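PDB 3MTQ: putative phosphoenolpyruvate-dependent sugar phosphotransferase system (PTS) permease from Klebsiella pneumoniae subsp. pneumoniae, which probably serves as a mannose-type IIA component of the sugar phosphotransferase system, relaying phosphoryl groups during sugar uptake. Local coordinates for residues R22-A27 with E79-T84; I116-S121 with T132-N137; S31-L36 with T52-V57; N38-I43 with L110-I115. One frame throughout, in Å; residues are numbered along the deposited sequence. Where two conformers were deposited one is given.

Contact 1: R22-A27 with E79-T84; sequences RHYIFA and ELIVIT
The guanidinium of Arg22 meets Glu79 at its edge: OE1 of the carboxylate lies in the guanidinium plane, 2.6 Å from NE of Arg22, and the two flat groups are turned only 26° apart. NE points almost straight at OE1 (167° at the hydrogen), while NH2 adds a weak second bond to the same oxygen. The Arg22 chain bends at chi3, which turns NE back to the neighbouring strand; the other carboxylate oxygen of Glu79 and NH2 of Arg22 both bond Thr127, tying the pair to helix 127-141. Backbone O of Glu79 lies at the edge of the His23 ring, whose NE2 is held by Asp78. At the Phe26 ring, CD1 of Ile83 also comes to the edge, 4.0 Å from CD1 of Phe26. CD1 of Ile81 touches CD of Arg22 and, more loosely, CE1 of the Tyr24 ring. On the face of the sheet that carries His23, CD1 of Ile25 sits 3.6 Å from CD1 of Leu80 and also touches CG2 of Val82, so one methyl bridges two residues of the other strand.

Five backbone bonds join the strands, from His23 N to Glu79 O at 2.8 Å through to Ala27 N and Ile83 O. CA of Tyr24 also points its hydrogen at O of Ile81, the carbonyl that accepts from N of Ile25. His23 and Ile25 each bond the two residues flanking their opposite number, the register of parallel strands, here the two middle strands of an alpha/beta sheet ordered 50-55, 22-29, 79-84, 104-108.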
loop_
_atom_site.group_PDB
_atom_site.type_symbol
_atom_site.label_atom_id
_atom_site.label_comp_id
_atom_site.label_asym_id
_atom_site.label_seq_id
_atom_site.Cartn_x
_atom_site.Cartn_y
_atom_site.Cartn_z
ATOM N N ARG A 22 -21.149 6.968 -2.859
ATOM C CA ARG A 22 -20.077 6.207 -2.255
ATOM C C ARG A 22 -18.930 7.177 -2.001
ATOM O O ARG A 22 -18.516 7.881 -2.946
ATOM C CB ARG A 22 -19.685 5.100 -3.216
ATOM C CG ARG A 22 -18.674 4.087 -2.722
ATOM C CD ARG A 22 -18.640 2.935 -3.689
ATOM N NE ARG A 22 -19.673 1.929 -3.436
ATOM C CZ ARG A 22 -20.209 1.135 -4.368
ATOM N NH1 ARG A 22 -19.869 1.255 -5.650
ATOM N NH2 ARG A 22 -21.127 0.245 -4.026
ATOM N N HIS A 23 -18.472 7.216 -0.731
ATOM C CA HIS A 23 -17.333 7.989 -0.302
ATOM C C HIS A 23 -16.236 7.040 0.182
ATOM O O HIS A 23 -16.528 5.968 0.722
ATOM C CB HIS A 23 -17.680 8.929 0.856
ATOM C CG HIS A 23 -18.902 9.772 0.643
ATOM N ND1 HIS A 23 -18.851 11.024 0.064
ATOM C CD2 HIS A 23 -20.189 9.588 1.029
ATOM C CE1 HIS A 23 -20.064 11.547 0.054
ATOM N NE2 HIS A 23 -20.891 10.699 0.641
ATOM N N TYR A 24 -14.983 7.419 -0.053
ATOM C CA TYR A 24 -13.837 6.621 0.392
ATOM C C TYR A 24 -12.964 7.427 1.351
ATOM O O TYR A 24 -12.767 8.655 1.161
ATOM C CB TYR A 24 -12.992 6.156 -0.805
ATOM C CG TYR A 24 -13.753 5.499 -1.947
ATOM C CD1 TYR A 24 -13.749 4.114 -2.118
ATOM C CD2 TYR A 24 -14.450 6.264 -2.871
ATOM C CE1 TYR A 24 -14.426 3.524 -3.162
ATOM C CE2 TYR A 24 -15.142 5.682 -3.915
ATOM C CZ TYR A 24 -15.126 4.306 -4.056
ATOM O OH TYR A 24 -15.813 3.767 -5.119
ATOM N N ILE A 25 -12.452 6.750 2.380
ATOM C CA ILE A 25 -11.485 7.325 3.303
ATOM C C ILE A 25 -10.243 6.410 3.255
ATOM O O ILE A 25 -10.351 5.150 3.382
ATOM C CB ILE A 25 -11.967 7.408 4.748
ATOM C CG1 ILE A 25 -13.108 8.397 4.910
ATOM C CG2 ILE A 25 -10.765 7.752 5.674
ATOM C CD1 ILE A 25 -13.850 8.239 6.244
ATOM N N PHE A 26 -9.107 7.013 2.976
ATOM C CA PHE A 26 -7.822 6.356 3.168
ATOM C C PHE A 26 -7.305 6.858 4.477
ATOM O O PHE A 26 -7.166 8.106 4.693
ATOM C CB PHE A 26 -6.764 6.655 2.098
ATOM C CG PHE A 26 -7.125 6.261 0.681
ATOM C CD1 PHE A 26 -8.226 5.453 0.372
ATOM C CD2 PHE A 26 -6.293 6.679 -0.353
ATOM C CE1 PHE A 26 -8.512 5.139 -0.955
ATOM C CE2 PHE A 26 -6.568 6.342 -1.667
ATOM C CZ PHE A 26 -7.672 5.582 -1.967
ATOM N N ALA A 27 -7.032 5.916 5.379
ATOM C CA ALA A 27 -6.563 6.248 6.715
ATOM C C ALA A 27 -5.245 5.564 7.067
ATOM O O ALA A 27 -5.093 4.354 6.975
ATOM C CB ALA A 27 -7.621 5.987 7.760
ATOM N N GLU A 79 -22.834 5.682 1.432
ATOM C CA GLU A 79 -21.895 4.623 1.755
ATOM C C GLU A 79 -20.518 5.235 2.027
ATOM O O GLU A 79 -20.039 6.126 1.264
ATOM C CB GLU A 79 -21.842 3.623 0.605
ATOM C CG GLU A 79 -21.436 2.228 0.953
ATOM C CD GLU A 79 -21.556 1.347 -0.265
ATOM O OE1 GLU A 79 -20.627 1.359 -1.122
ATOM O OE2 GLU A 79 -22.603 0.674 -0.386
ATOM N N LEU A 80 -19.906 4.761 3.107
ATOM C CA LEU A 80 -18.557 5.114 3.500
ATOM C C LEU A 80 -17.692 3.859 3.492
ATOM O O LEU A 80 -17.933 2.929 4.274
ATOM C CB LEU A 80 -18.578 5.716 4.907
ATOM C CG LEU A 80 -17.309 6.397 5.429
ATOM C CD1 LEU A 80 -16.656 7.258 4.303
ATOM C CD2 LEU A 80 -17.624 7.207 6.683
ATOM N N ILE A 81 -16.684 3.845 2.620
ATOM C CA ILE A 81 -15.700 2.763 2.567
ATOM C C ILE A 81 -14.363 3.284 3.104
ATOM O O ILE A 81 -13.729 4.134 2.477
ATOM C CB ILE A 81 -15.558 2.164 1.141
ATOM C CG1 ILE A 81 -16.935 1.730 0.621
ATOM C CG2 ILE A 81 -14.550 0.984 1.142
ATOM C CD1 ILE A 81 -16.918 1.250 -0.841
ATOM N N VAL A 82 -13.979 2.811 4.293
ATOM C CA VAL A 82 -12.717 3.201 4.930
ATOM C C VAL A 82 -11.678 2.110 4.685
ATOM O O VAL A 82 -11.941 0.884 4.903
ATOM C CB VAL A 82 -12.879 3.469 6.461
ATOM C CG1 VAL A 82 -11.599 4.004 7.069
ATOM C CG2 VAL A 82 -14.040 4.455 6.761
ATOM N N ILE A 83 -10.526 2.516 4.178
ATOM C CA ILE A 83 -9.397 1.608 3.956
ATOM C C ILE A 83 -8.220 2.154 4.759
ATOM O O ILE A 83 -7.746 3.308 4.518
ATOM C CB ILE A 83 -8.957 1.453 2.453
ATOM C CG1 ILE A 83 -10.131 1.207 1.494
ATOM C CG2 ILE A 83 -7.951 0.308 2.341
ATOM C CD1 ILE A 83 -10.780 2.474 0.905
ATOM N N THR A 84 -7.782 1.378 5.745
ATOM C CA THR A 84 -6.726 1.766 6.633
ATOM C C THR A 84 -5.429 1.078 6.237
ATOM O O THR A 84 -5.430 0.039 5.511
ATOM C CB THR A 84 -7.044 1.419 8.099
ATOM O OG1 THR A 84 -7.185 -0.029 8.218
ATOM C CG2 THR A 84 -8.340 2.080 8.542
#

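Contact 2: I116-S121 with T132-N137; sequences IDLLIS and TEALTN
Asp117 reaches across to Ala134 and Asn137 from the helix 112-120. Its CB lies 4.0 Å from CB of Ala134. With CG anti to the backbone N (chi1 -152°), the carboxylate is carried toward helix 127-141, where CG comes within 3.6 Å of ND2 of Asn137. The two oxygens then part company. OD2 settles against the backbone of the second helix, 3.1 Å from CA of Ala134, and OD1 approaches ND2 of Asn137 at 2.9 Å. The Asn137 side chain crosses that of Asp117 at about a right angle, yet the amide and carboxylate planes are only 31° apart.

Beside this polar patch, Leu118 sends CD2 to 3.5 Å from CB of Ala134, so the one methyl of Ala134 is shared by an acid and a leucine. Ala134 sits where the backbones come nearest, opposite Asp117; the axes, roughly antiparallel at 141°, approach to 8.9 Å. Leu130 and Leu114 extend the apolar side of this helical hairpin, and Leu135, turned away from helix 112-120, packs on Ile142 of the second subunit. The contact thus has an apolar half of leucine and alanine and, toward the more exposed side, a polar half where the Asn137 amide offers the carboxylate a dipole but no counter-charge.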
loop_
_atom_site.group_PDB
_atom_site.type_symbol
_atom_site.label_atom_id
_atom_site.label_comp_id
_atom_site.label_asym_id
_atom_site.label_seq_id
_atom_site.Cartn_x
_atom_site.Cartn_y
_atom_site.Cartn_z
ATOM N N ILE A 116 -7.554 0.642 -7.271
ATOM C CA ILE A 116 -7.836 0.627 -8.702
ATOM C C ILE A 116 -9.021 -0.309 -9.042
ATOM O O ILE A 116 -9.930 0.044 -9.819
ATOM C CB ILE A 116 -6.587 0.212 -9.500
ATOM C CG1 ILE A 116 -5.518 1.315 -9.400
ATOM C CG2 ILE A 116 -6.934 0.008 -10.963
ATOM C CD1 ILE A 116 -6.094 2.675 -9.682
ATOM N N ASP A 117 -9.022 -1.506 -8.459
ATOM C CA ASP A 117 -10.117 -2.465 -8.695
ATOM C C ASP A 117 -11.470 -1.938 -8.206
ATOM O O ASP A 117 -12.496 -2.083 -8.890
ATOM C CB ASP A 117 -9.839 -3.827 -8.051
ATOM C CG ASP A 117 -10.523 -4.973 -8.795
ATOM O OD1 ASP A 117 -10.101 -5.219 -9.940
ATOM O OD2 ASP A 117 -11.486 -5.607 -8.278
ATOM N N LEU A 118 -11.490 -1.333 -7.023
ATOM C CA LEU A 118 -12.686 -0.688 -6.469
ATOM C C LEU A 118 -13.217 0.422 -7.387
ATOM O O LEU A 118 -14.425 0.509 -7.637
ATOM C CB LEU A 118 -12.405 -0.114 -5.073
ATOM C CG LEU A 118 -12.261 -1.162 -3.957
ATOM C CD1 LEU A 118 -11.668 -0.595 -2.637
ATOM C CD2 LEU A 118 -13.626 -1.797 -3.734
ATOM N N LEU A 119 -12.321 1.272 -7.889
ATOM C CA LEU A 119 -12.738 2.385 -8.717
ATOM C C LEU A 119 -13.257 1.966 -10.106
ATOM O O LEU A 119 -14.269 2.515 -10.562
ATOM C CB LEU A 119 -11.613 3.431 -8.805
ATOM C CG LEU A 119 -11.284 4.185 -7.511
ATOM C CD1 LEU A 119 -10.042 5.097 -7.757
ATOM C CD2 LEU A 119 -12.461 5.006 -6.953
ATOM N N ILE A 120 -12.578 1.015 -10.755
ATOM C CA ILE A 120 -13.047 0.321 -11.989
ATOM C C ILE A 120 -14.485 -0.223 -11.869
ATOM O O ILE A 120 -15.336 0.059 -12.712
ATOM C CB ILE A 120 -12.087 -0.866 -12.343
ATOM C CG1 ILE A 120 -10.789 -0.324 -12.952
ATOM C CG2 ILE A 120 -12.741 -1.919 -13.288
ATOM C CD1 ILE A 120 -9.802 -1.371 -13.258
ATOM N N SER A 121 -14.737 -0.996 -10.804
ATOM C CA SER A 121 -16.054 -1.551 -10.514
ATOM C C SER A 121 -16.991 -0.639 -9.748
ATOM O O SER A 121 -17.830 -1.079 -9.016
ATOM C CB SER A 121 -15.850 -2.851 -9.753
ATOM O OG SER A 121 -15.081 -3.707 -10.550
ATOM N N THR A 132 -15.334 -7.645 -1.671
ATOM C CA THR A 132 -14.742 -8.970 -1.658
ATOM C C THR A 132 -13.993 -9.273 -2.967
ATOM O O THR A 132 -12.848 -9.724 -2.917
ATOM C CB THR A 132 -15.809 -10.058 -1.347
ATOM O OG1 THR A 132 -16.902 -9.895 -2.236
ATOM C CG2 THR A 132 -16.328 -9.924 0.079
ATOM N N GLU A 133 -14.619 -9.009 -4.121
ATOM C CA GLU A 133 -13.953 -9.175 -5.428
ATOM C C GLU A 133 -12.687 -8.318 -5.579
ATOM O O GLU A 133 -11.630 -8.781 -6.074
ATOM C CB GLU A 133 -14.916 -8.917 -6.601
ATOM C CG GLU A 133 -15.968 -10.063 -6.799
ATOM C CD GLU A 133 -16.900 -9.881 -8.000
ATOM O OE1 GLU A 133 -16.916 -8.801 -8.658
ATOM O OE2 GLU A 133 -17.653 -10.836 -8.269
ATOM N N ALA A 134 -12.793 -7.054 -5.187
ATOM C CA ALA A 134 -11.626 -6.186 -5.218
ATOM C C ALA A 134 -10.494 -6.724 -4.326
ATOM O O ALA A 134 -9.334 -6.709 -4.724
ATOM C CB ALA A 134 -12.006 -4.732 -4.811
ATOM N N LEU A 135 -10.820 -7.169 -3.127
ATOM C CA LEU A 135 -9.817 -7.724 -2.236
ATOM C C LEU A 135 -9.191 -8.969 -2.834
ATOM O O LEU A 135 -7.964 -9.141 -2.780
ATOM C CB LEU A 135 -10.366 -8.049 -0.843
ATOM C CG LEU A 135 -10.526 -6.794 0.016
ATOM C CD1 LEU A 135 -11.524 -6.984 1.084
ATOM C CD2 LEU A 135 -9.166 -6.367 0.590
ATOM N N THR A 136 -10.019 -9.831 -3.405
ATOM C CA THR A 136 -9.472 -11.038 -4.056
ATOM C C THR A 136 -8.522 -10.710 -5.202
ATOM O O THR A 136 -7.411 -11.222 -5.240
ATOM C CB THR A 136 -10.588 -11.947 -4.563
ATOM O OG1 THR A 136 -11.342 -12.402 -3.446
ATOM C CG2 THR A 136 -9.974 -13.135 -5.334
ATOM N N ASN A 137 -8.931 -9.791 -6.074
ATOM C CA ASN A 137 -8.157 -9.389 -7.259
ATOM C C ASN A 137 -6.877 -8.654 -6.843
ATOM O O ASN A 137 -5.820 -8.804 -7.473
ATOM C CB ASN A 137 -9.014 -8.496 -8.177
ATOM C CG ASN A 137 -8.575 -8.536 -9.641
ATOM O OD1 ASN A 137 -8.633 -9.578 -10.306
ATOM N ND2 ASN A 137 -8.170 -7.389 -10.158
#

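Contact 3: S31-L36 with T52-V57; sequences SFANGL and TLCAYV
Asn34 lays its amide over Thr52 and Cys54, crossing the threonine side chain at about a right angle. Its OD1 accepts the hydroxyl proton of Thr52, with OG1 2.9 Å away. The donor stands above the amide plane, 37° out of it. The same oxygen lies 3.4 Å from CG2 of Thr52, so it rests against the methyl as well as the hydroxyl. SG of Cys54 lies against the face of the amide, 3.5 Å from ND2 of Asn34 and on the same side as OG1 of Thr52. Thr52 is set for this by a chi1 of 62°, which places OG1 between backbone N and carbonyl carbon and leaves CG2 on the side of the helix backbone, 3.6 Å from O of Ala33.

Helix 32-44 is the crossover of a beta-alpha-beta unit, leaving strand 22-29 and returning to strand 50-55, its parallel neighbour in the sheet; here the first turn of that helix lies against the end of the second strand, their directions 144° apart.

Beneath the amide, Ala33 packs directly on the strand. Its CB points at the strand, 3.9 Å from O of Leu53, with CB of Thr52 and SG of Cys54 slightly farther off. SG also touches CA of Ser31, just ahead of the helix, at 3.8 Å. The backbone N of Ala33 is held by the side chain of Ser28. Leu53, facing away, packs on helix 63-72, while the Phe32 ring turns from the strand to meet Phe32 of the second subunit, the ring planes nearly parallel.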
loop_
_atom_site.group_PDB
_atom_site.type_symbol
_atom_site.label_atom_id
_atom_site.label_comp_id
_atom_site.label_asym_id
_atom_site.label_seq_id
_atom_site.Cartn_x
_atom_site.Cartn_y
_atom_site.Cartn_z
ATOM N N SER A 31 1.844 9.939 6.279
ATOM C CA SER A 31 1.387 10.493 5.009
ATOM C C SER A 31 1.109 9.476 3.899
ATOM O O SER A 31 0.744 9.833 2.773
ATOM C CB SER A 31 2.396 11.525 4.525
ATOM O OG SER A 31 3.688 10.966 4.371
ATOM N N PHE A 32 1.227 8.184 4.234
ATOM C CA PHE A 32 0.913 7.144 3.309
ATOM C C PHE A 32 -0.370 7.412 2.561
ATOM O O PHE A 32 -0.326 7.372 1.348
ATOM C CB PHE A 32 0.863 5.870 4.123
ATOM C CG PHE A 32 0.418 4.609 3.400
ATOM C CD1 PHE A 32 0.256 4.479 2.029
ATOM C CD2 PHE A 32 0.179 3.534 4.191
ATOM C CE1 PHE A 32 -0.174 3.205 1.483
ATOM C CE2 PHE A 32 -0.205 2.271 3.660
ATOM C CZ PHE A 32 -0.374 2.147 2.322
ATOM N N ALA A 33 -1.464 7.694 3.271
ATOM C CA ALA A 33 -2.792 7.867 2.653
ATOM C C ALA A 33 -2.760 8.928 1.495
ATOM O O ALA A 33 -3.312 8.769 0.414
ATOM C CB ALA A 33 -3.870 8.155 3.746
ATOM N N ASN A 34 -2.102 10.076 1.742
ATOM C CA ASN A 34 -1.899 11.051 0.712
ATOM C C ASN A 34 -1.046 10.623 -0.465
ATOM O O ASN A 34 -1.380 10.874 -1.627
ATOM C CB ASN A 34 -1.323 12.309 1.361
ATOM C CG ASN A 34 -2.402 13.148 1.945
ATOM O OD1 ASN A 34 -3.535 13.097 1.455
ATOM N ND2 ASN A 34 -2.068 13.984 2.940
ATOM N N GLY A 35 0.060 9.941 -0.171
ATOM C CA GLY A 35 0.936 9.412 -1.204
ATOM C C GLY A 35 0.216 8.400 -2.117
ATOM O O GLY A 35 0.384 8.445 -3.330
ATOM N N LEU A 36 -0.597 7.518 -1.510
ATOM C CA LEU A 36 -1.392 6.535 -2.263
ATOM C C LEU A 36 -2.444 7.211 -3.161
ATOM O O LEU A 36 -2.613 6.850 -4.318
ATOM C CB LEU A 36 -2.096 5.526 -1.326
ATOM C CG LEU A 36 -2.866 4.398 -2.036
ATOM C CD1 LEU A 36 -1.942 3.649 -2.942
ATOM C CD2 LEU A 36 -3.437 3.486 -0.988
ATOM N N THR A 52 -8.644 11.756 2.857
ATOM C CA THR A 52 -7.529 11.100 3.534
ATOM C C THR A 52 -7.463 11.500 5.001
ATOM O O THR A 52 -7.684 12.678 5.377
ATOM C CB THR A 52 -6.201 11.386 2.890
ATOM O OG1 THR A 52 -5.939 12.813 2.965
ATOM C CG2 THR A 52 -6.114 10.835 1.459
ATOM N N LEU A 53 -7.152 10.528 5.838
ATOM C CA LEU A 53 -6.834 10.802 7.221
ATOM C C LEU A 53 -5.391 10.376 7.463
ATOM O O LEU A 53 -5.064 9.202 7.362
ATOM C CB LEU A 53 -7.785 10.114 8.188
ATOM C CG LEU A 53 -7.631 10.529 9.663
ATOM C CD1 LEU A 53 -8.972 10.537 10.440
ATOM C CD2 LEU A 53 -6.531 9.742 10.419
ATOM N N CYS A 54 -4.528 11.342 7.783
ATOM C CA CYS A 54 -3.133 11.024 8.053
ATOM C C CYS A 54 -2.791 11.298 9.520
ATOM O O CYS A 54 -2.624 12.450 9.934
ATOM C CB CYS A 54 -2.197 11.803 7.140
ATOM S SG CYS A 54 -2.272 11.526 5.394
ATOM N N ALA A 55 -2.643 10.227 10.279
ATOM C CA ALA A 55 -2.450 10.246 11.722
ATOM C C ALA A 55 -1.023 10.526 12.162
ATOM O O ALA A 55 -0.064 10.139 11.508
ATOM C CB ALA A 55 -2.901 8.901 12.326
ATOM N N TYR A 56 -0.891 11.212 13.291
ATOM C CA TYR A 56 0.424 11.470 13.898
ATOM C C TYR A 56 1.334 12.355 13.053
ATOM O O TYR A 56 2.560 12.247 13.132
ATOM C CB TYR A 56 1.133 10.152 14.229
ATOM C CG TYR A 56 0.232 9.211 14.971
ATOM C CD1 TYR A 56 -0.332 9.575 16.167
ATOM C CD2 TYR A 56 -0.064 7.951 14.472
ATOM C CE1 TYR A 56 -1.151 8.739 16.839
ATOM C CE2 TYR A 56 -0.901 7.104 15.154
ATOM C CZ TYR A 56 -1.427 7.485 16.324
ATOM O OH TYR A 56 -2.266 6.666 17.008
ATOM N N VAL A 57 0.745 13.212 12.221
ATOM C CA VAL A 57 1.549 14.210 11.527
ATOM C C VAL A 57 1.647 15.470 12.410
ATOM O O VAL A 57 2.577 16.260 12.246
ATOM C CB VAL A 57 1.025 14.539 10.100
ATOM C CG1 VAL A 57 0.846 13.279 9.287
ATOM C CG2 VAL A 57 -0.264 15.299 10.156
#

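Contact 4: N38-I43 with L110-I115; sequences NSVELI and LNLPLI
Apolar contacts between Val40, Ile43 and Ser39 on one helix and Leu112 and Ile115 on the other make up the whole join between the segments. CG2 of Val40 does double duty: it lies 3.7 Å from CD1 of Leu112 and equally near CG2 of Ile115. The Val40 and Leu112 side chains slide past each other in opposite directions, whereas Val40 and Ile115 cross at about a right angle. In Leu112 a chi1 of -170° swings CG away from the backbone N, which extends its fork to helix 32-44. One prong, CD1, goes to Val40; the other, CD2, meets CD1 of Ile43 tip to tip at 3.9 Å and also rests 4.0 Å from CB of Ser39. Ile115 joins chiefly through its CG2 branch.

Polar bonding runs within and beyond the pair rather than across it. Asn111 is the N-cap of helix 112-120: its OD1 accepts from N of Leu114 at 2.9 Å, the donor standing 38° out of the amide plane, and its ND2 bonds O of Gly109. That caps the first turn, from which Leu112 projects. Ser39 offers only CB to Leu112; its hydroxyl is hydrogen-bonded to backbone O of His29 of the second subunit, and Asn38 bonds N of Ser31 there.

Helices 32-44 and 112-120 thus pack beside one another over the sheet. Leu110 and Ile115 rest on Ile83 of strand 79-84, Leu114 packs on both Ile83 and helix 127-141, and the second subunit lies against helix 32-44 and, through its Asp85, also touches Leu112 of helix 112-120.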
loop_
_atom_site.group_PDB
_atom_site.type_symbol
_atom_site.label_atom_id
_atom_site.label_comp_id
_atom_site.label_asym_id
_atom_site.label_seq_id
_atom_site.Cartn_x
_atom_site.Cartn_y
_atom_site.Cartn_z
ATOM N N ASN A 38 -2.126 10.074 -4.409
ATOM C CA ASN A 38 -1.300 10.607 -5.504
ATOM C C ASN A 38 -1.121 9.594 -6.635
ATOM O O ASN A 38 -1.342 9.908 -7.808
ATOM C CB ASN A 38 0.026 11.121 -4.958
ATOM C CG ASN A 38 0.840 11.833 -5.984
ATOM O OD1 ASN A 38 2.054 11.614 -6.084
ATOM N ND2 ASN A 38 0.193 12.705 -6.762
ATOM N N SER A 39 -0.785 8.359 -6.280
ATOM C CA SER A 39 -0.655 7.274 -7.243
ATOM C C SER A 39 -1.928 7.066 -8.059
ATOM O O SER A 39 -1.876 6.955 -9.297
ATOM C CB SER A 39 -0.283 5.985 -6.528
ATOM O OG SER A 39 1.019 6.064 -5.986
ATOM N N VAL A 40 -3.034 6.986 -7.342
ATOM C CA VAL A 40 -4.353 6.705 -7.887
ATOM C C VAL A 40 -4.710 7.787 -8.884
ATOM O O VAL A 40 -5.244 7.533 -9.943
ATOM C CB VAL A 40 -5.401 6.646 -6.755
ATOM C CG1 VAL A 40 -6.867 6.641 -7.313
ATOM C CG2 VAL A 40 -5.114 5.478 -5.761
ATOM N N GLU A 41 -4.412 9.029 -8.520
ATOM C CA GLU A 41 -4.794 10.160 -9.349
ATOM C C GLU A 41 -3.932 10.335 -10.579
ATOM O O GLU A 41 -4.400 10.815 -11.594
ATOM C CB GLU A 41 -4.803 11.414 -8.520
ATOM C CG GLU A 41 -5.924 11.421 -7.491
ATOM C CD GLU A 41 -6.050 12.777 -6.805
ATOM O OE1 GLU A 41 -5.016 13.475 -6.711
ATOM O OE2 GLU A 41 -7.188 13.129 -6.381
ATOM N N LEU A 42 -2.678 9.933 -10.493
ATOM C CA LEU A 42 -1.807 9.861 -11.659
ATOM C C LEU A 42 -2.305 8.806 -12.623
ATOM O O LEU A 42 -2.087 8.900 -13.836
ATOM C CB LEU A 42 -0.365 9.534 -11.241
ATOM C CG LEU A 42 0.322 10.654 -10.458
ATOM C CD1 LEU A 42 1.637 10.172 -9.839
ATOM C CD2 LEU A 42 0.541 11.809 -11.391
ATOM N N ILE A 43 -2.969 7.796 -12.098
ATOM C CA ILE A 43 -3.456 6.742 -12.987
ATOM C C ILE A 43 -4.874 6.992 -13.493
ATOM O O ILE A 43 -5.106 6.846 -14.684
ATOM C CB ILE A 43 -3.357 5.312 -12.366
ATOM C CG1 ILE A 43 -1.887 4.903 -12.146
ATOM C CG2 ILE A 43 -4.052 4.335 -13.309
ATOM C CD1 ILE A 43 -1.652 3.808 -11.063
ATOM N N LEU A 110 -4.437 -0.956 3.002
ATOM C CA LEU A 110 -4.301 -0.122 1.852
ATOM C C LEU A 110 -3.215 -0.537 0.890
ATOM O O LEU A 110 -2.085 -0.843 1.288
ATOM C CB LEU A 110 -3.924 1.298 2.294
ATOM C CG LEU A 110 -4.913 2.357 2.655
ATOM C CD1 LEU A 110 -4.044 3.544 3.027
ATOM C CD2 LEU A 110 -5.836 2.717 1.495
ATOM N N ASN A 111 -3.557 -0.505 -0.391
ATOM C CA ASN A 111 -2.642 -0.829 -1.465
ATOM C C ASN A 111 -3.256 -0.385 -2.763
ATOM O O ASN A 111 -4.459 -0.145 -2.845
ATOM C CB ASN A 111 -2.303 -2.363 -1.476
ATOM C CG ASN A 111 -3.474 -3.228 -1.880
ATOM O OD1 ASN A 111 -3.772 -3.393 -3.079
ATOM N ND2 ASN A 111 -4.133 -3.840 -0.891
ATOM N N LEU A 112 -2.426 -0.180 -3.754
ATOM C CA LEU A 112 -2.849 0.392 -5.013
ATOM C C LEU A 112 -3.745 -0.530 -5.824
ATOM O O LEU A 112 -4.810 -0.140 -6.300
ATOM C CB LEU A 112 -1.640 0.799 -5.848
ATOM C CG LEU A 112 -1.891 1.633 -7.111
ATOM C CD1 LEU A 112 -2.953 2.789 -7.019
ATOM C CD2 LEU A 112 -0.535 2.153 -7.680
ATOM N N PRO A 113 -3.340 -1.782 -5.953
ATOM C CA PRO A 113 -4.246 -2.567 -6.785
ATOM C C PRO A 113 -5.673 -2.553 -6.240
ATOM O O PRO A 113 -6.643 -2.484 -7.016
ATOM C CB PRO A 113 -3.670 -3.995 -6.710
ATOM C CG PRO A 113 -2.383 -3.929 -5.917
ATOM C CD PRO A 113 -2.073 -2.441 -5.618
ATOM N N LEU A 114 -5.836 -2.661 -4.929
ATOM C CA LEU A 114 -7.176 -2.644 -4.292
ATOM C C LEU A 114 -8.008 -1.444 -4.654
ATOM O O LEU A 114 -9.166 -1.539 -5.087
ATOM C CB LEU A 114 -7.062 -2.752 -2.779
ATOM C CG LEU A 114 -8.343 -2.589 -1.969
ATOM C CD1 LEU A 114 -9.283 -3.768 -2.287
ATOM C CD2 LEU A 114 -7.998 -2.541 -0.489
ATOM N N ILE A 115 -7.403 -0.269 -4.505
ATOM C CA ILE A 115 -8.068 0.934 -4.891
ATOM C C ILE A 115 -8.445 1.036 -6.380
ATOM O O ILE A 115 -9.569 1.413 -6.713
ATOM C CB ILE A 115 -7.218 2.159 -4.432
ATOM C CG1 ILE A 115 -6.912 2.040 -2.951
ATOM C CG2 ILE A 115 -7.997 3.415 -4.768
ATOM C CD1 ILE A 115 -8.113 1.732 -2.113
#

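Overall arrangement
From the N terminus, strand 22-29 enters the sheet and its pairing with strand 79-84, contact 1, closes a long loop that holds the whole of contact 3, the short beta-alpha-beta return of helix 32-44 onto strand 50-55. Contact 4 crosses both: it starts on the same helix and ends on helix 112-120, beyond strand 79-84. Contact 2 comes last, in series, folding helix 127-141 back on helix 112-120. Contacts 1 and 4 meet where Phe26 packs on Ile115, contacts 2 and 4 through Leu119 and Val40. Contacts 2 and 3, centres about 21 Å apart, lie on opposite sides of the chain's centre, and with contact 4 both reach the second subunit.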